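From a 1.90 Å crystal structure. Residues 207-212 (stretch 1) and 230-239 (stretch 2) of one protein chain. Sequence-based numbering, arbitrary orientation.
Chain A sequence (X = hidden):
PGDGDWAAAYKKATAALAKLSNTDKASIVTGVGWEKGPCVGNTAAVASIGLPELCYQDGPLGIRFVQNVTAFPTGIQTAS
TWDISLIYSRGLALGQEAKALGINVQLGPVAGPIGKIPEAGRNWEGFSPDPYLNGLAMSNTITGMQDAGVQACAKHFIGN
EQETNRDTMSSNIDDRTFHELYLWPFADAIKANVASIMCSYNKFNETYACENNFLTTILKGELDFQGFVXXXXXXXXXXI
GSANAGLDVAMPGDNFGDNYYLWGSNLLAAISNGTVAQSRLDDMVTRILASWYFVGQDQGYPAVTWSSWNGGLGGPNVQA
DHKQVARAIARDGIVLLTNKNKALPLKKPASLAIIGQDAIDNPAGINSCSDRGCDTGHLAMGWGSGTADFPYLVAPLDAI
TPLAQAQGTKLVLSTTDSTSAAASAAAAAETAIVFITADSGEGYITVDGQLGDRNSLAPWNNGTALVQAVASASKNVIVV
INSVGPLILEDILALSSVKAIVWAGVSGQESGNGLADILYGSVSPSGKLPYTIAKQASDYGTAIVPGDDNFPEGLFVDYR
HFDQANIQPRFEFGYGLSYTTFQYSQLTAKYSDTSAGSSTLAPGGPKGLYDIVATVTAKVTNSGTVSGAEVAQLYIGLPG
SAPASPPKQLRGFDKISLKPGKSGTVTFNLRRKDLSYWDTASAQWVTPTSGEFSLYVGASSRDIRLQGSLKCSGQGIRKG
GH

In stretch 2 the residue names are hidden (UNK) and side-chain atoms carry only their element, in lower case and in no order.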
# COMPACT_ATOMS: atom_id res chain seq x y z
N THR A 207 -17.07 -17.48 -7.75
CA THR A 207 -17.84 -17.37 -6.50
C THR A 207 -17.36 -16.14 -5.69
O THR A 207 -16.13 -15.96 -5.44
CB THR A 207 -17.66 -18.65 -5.65
OG1 THR A 207 -18.21 -19.76 -6.36
CG2 THR A 207 -18.34 -18.52 -4.30
N TYR A 208 -18.29 -15.31 -5.27
CA TYR A 208 -17.98 -14.10 -4.44
C TYR A 208 -16.99 -14.48 -3.34
O TYR A 208 -17.18 -15.50 -2.64
CB TYR A 208 -19.26 -13.53 -3.83
CG TYR A 208 -20.04 -12.70 -4.79
CD1 TYR A 208 -21.31 -13.08 -5.24
CD2 TYR A 208 -19.45 -11.56 -5.34
CE1 TYR A 208 -21.98 -12.27 -6.17
CE2 TYR A 208 -20.10 -10.77 -6.26
CZ TYR A 208 -21.35 -11.15 -6.70
OH TYR A 208 -21.98 -10.29 -7.60
N ALA A 209 -15.97 -13.65 -3.16
CA ALA A 209 -14.91 -13.90 -2.19
C ALA A 209 -15.43 -14.18 -0.78
O ALA A 209 -14.97 -15.11 -0.11
CB ALA A 209 -13.93 -12.74 -2.21
N CYS A 210 -16.45 -13.44 -0.34
CA CYS A 210 -17.02 -13.63 1.02
C CYS A 210 -17.96 -14.86 1.13
O CYS A 210 -18.44 -15.20 2.25
CB CYS A 210 -17.69 -12.33 1.48
SG CYS A 210 -16.42 -10.98 1.70
N GLU A 211 -18.14 -15.56 0.02
CA GLU A 211 -18.94 -16.79 -0.10
C GLU A 211 -18.14 -17.96 -0.54
O GLU A 211 -18.65 -19.02 -0.82
CB GLU A 211 -19.99 -16.56 -1.13
CG GLU A 211 -20.91 -15.38 -0.89
CD GLU A 211 -22.05 -15.63 0.11
OE1 GLU A 211 -22.65 -16.76 0.17
OE2 GLU A 211 -22.38 -14.69 0.88
N ASN A 212 -16.83 -17.78 -0.62
CA ASN A 212 -15.91 -18.72 -1.25
C ASN A 212 -15.16 -19.48 -0.20
O ASN A 212 -14.45 -18.91 0.64
CB ASN A 212 -14.89 -17.93 -2.14
CG ASN A 212 -14.12 -18.82 -3.06
OD1 ASN A 212 -13.53 -19.87 -2.63
ND2 ASN A 212 -14.16 -18.50 -4.34
N UNK A 230 -13.46 -10.56 7.98
CA UNK A 230 -14.55 -9.63 7.96
C UNK A 230 -14.94 -9.32 6.53
O UNK A 230 -14.09 -9.30 5.63
c UNK A 230 -14.21 -8.42 8.79
c UNK A 230 -12.96 -7.68 8.30
c UNK A 230 -15.40 -7.50 8.86
N UNK A 231 -16.23 -9.08 6.28
CA UNK A 231 -16.61 -8.75 4.92
C UNK A 231 -16.27 -7.37 4.54
O UNK A 231 -16.36 -6.43 5.35
c UNK A 231 -18.10 -9.01 4.67
o UNK A 231 -18.88 -8.11 5.42
N UNK A 232 -16.01 -7.17 3.24
CA UNK A 232 -16.10 -5.82 2.76
C UNK A 232 -17.57 -5.43 2.90
O UNK A 232 -18.44 -6.28 3.16
c UNK A 232 -15.52 -5.70 1.33
o UNK A 232 -14.17 -4.16 0.06
c UNK A 232 -15.01 -4.30 1.00
o UNK A 232 -15.48 -3.32 1.62
N UNK A 233 -17.85 -4.12 2.76
CA UNK A 233 -19.09 -3.57 3.22
C UNK A 233 -20.20 -3.98 2.26
O UNK A 233 -20.27 -3.56 1.12
c UNK A 233 -17.93 -1.49 7.05
c UNK A 233 -19.02 -2.09 3.48
c UNK A 233 -19.39 -0.70 5.56
c UNK A 233 -17.78 -2.23 5.85
n UNK A 233 -18.93 -0.58 6.84
c UNK A 233 -18.77 -1.71 4.92
c UNK A 233 -16.79 -3.22 5.79
c UNK A 233 -16.01 -3.46 6.90
c UNK A 233 -17.15 -1.73 8.18
c UNK A 233 -16.19 -2.70 8.10
N UNK A 234 -21.10 -4.80 2.82
CA UNK A 234 -22.20 -5.44 2.10
C UNK A 234 -21.69 -6.40 1.01
O UNK A 234 -22.31 -6.53 -0.05
c UNK A 234 -23.18 -4.42 1.52
N UNK A 235 -20.55 -7.05 1.27
CA UNK A 235 -19.97 -8.02 0.31
C UNK A 235 -20.49 -9.43 0.65
O UNK A 235 -20.20 -10.40 -0.06
c UNK A 235 -18.43 -7.98 0.28
N UNK A 236 -21.30 -9.56 1.72
CA UNK A 236 -21.91 -10.85 2.07
C UNK A 236 -23.17 -10.99 1.16
O UNK A 236 -23.89 -10.01 0.98
c UNK A 236 -23.14 -12.13 3.96
o UNK A 236 -23.40 -13.01 6.19
n UNK A 236 -24.17 -10.96 5.78
c UNK A 236 -22.36 -10.91 3.53
c UNK A 236 -23.59 -12.06 5.41
N UNK A 237 -23.42 -12.18 0.64
CA UNK A 237 -24.53 -12.42 -0.29
C UNK A 237 -25.57 -13.36 0.25
O UNK A 237 -26.73 -13.23 -0.13
n UNK A 237 -23.77 -11.11 -3.25
c UNK A 237 -23.23 -12.00 -2.37
c UNK A 237 -21.96 -11.59 -2.15
n UNK A 237 -21.74 -10.51 -2.97
c UNK A 237 -24.04 -12.99 -1.64
c UNK A 237 -22.85 -10.24 -3.64
N UNK A 238 -25.16 -14.36 1.02
CA UNK A 238 -26.12 -15.33 1.58
C UNK A 238 -25.86 -15.59 3.04
O UNK A 238 -24.75 -15.43 3.53
o UNK A 238 -24.86 -17.43 1.19
c UNK A 238 -26.00 -16.46 -0.68
c UNK A 238 -26.02 -16.69 0.82
N UNK A 239 -26.88 -16.06 3.74
CA UNK A 239 -26.71 -16.49 5.12
C UNK A 239 -25.75 -17.72 5.23
O UNK A 239 -24.73 -17.74 5.96
o UNK A 239 -28.92 -15.73 5.74
c UNK A 239 -28.08 -16.85 5.74
c UNK A 239 -27.92 -17.40 7.17
O HOH W 1 -17.89 -11.15 -1.69

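Position 230 carries three side-chain carbons, one bearing the other two. That branch at the first carbon makes it Val-230, a shape common in strands; its CA-to-CB bond points away from stretch 1.

Position 231 has one carbon followed by one oxygen, hence Ser-231. Its CB lies 3.9 Å from SG of Cys-210, and SG of Cys-210 is also 3.9 Å from CA of Ser-231; the hydroxyl OG of Ser-231 donates to O of position 232 at 2.9 Å.

Position 232 shows two carbons, the second carrying two oxygens: a carboxylate on a short stem, Asp-232. The acid bonds within its own stretch, since OD1 of Asp-232 accepts a hydrogen bond from the backbone N of position 233 at 2.7 Å.

Position 233 has one carbon, then fused five- and six-membered rings holding eight carbons and one nitrogen, the indole of Trp-233. It is out of reach of stretch 1; the large ring system is buried, and NE1 of Trp-233 finds a hydrogen-bond partner elsewhere in the structure.

Position 234 has a single carbon, so it is Ala-234. Its positive phi of 63° fits the third place of the type II turn that runs from Asp-232 to position 235.

Position 235 also has one carbon: Ala-235. Its CB packs 3.9 Å from SG of Cys-210, a small apolar surface against the sulfur. A water accepts from N of Cys-210 (3.0 Å) and donates to O of Ala-235 (2.9 Å).

Position 236 has three carbons, the third carrying one oxygen and one nitrogen, the amide of Gln-236. Its extended chain touches stretch 1 lightly, with CG 4.1 Å from OE2 of Glu-211.

Position 237 has one carbon, then a ring of three carbons and two nitrogens: the imidazole of His-237. Flat and aromatic, it stacks offset on the Tyr-208 ring, with planes at 7° and NE2 of His-237 3.3 Å from CG of Tyr-208.

Position 238 has a carbon bearing one oxygen and one carbon, and the oxygen lies 2.5 Å from OE1 of Glu-211. This is Thr-238, whose hydroxyl OG1 donates to that carboxylate; threonine also suits this N-cap position.

Position 239 repeats the branched pattern, with one oxygen and one carbon on the first carbon. It is Thr-239, its CA-to-CB bond directed away, and its hydroxyl is hydrogen-bonded elsewhere in the structure.

The contact centers on Glu-211. Its OE2 accepts from N of His-237 at 2.7 Å and from N of Thr-238 at 2.8 Å, while OE1 takes the hydroxyl, so one carboxylate gathers three donors. The ring stack and the packing around Cys-210 complete the contact.

Stretch 2, residues 230-239: VSDWAAQHTT
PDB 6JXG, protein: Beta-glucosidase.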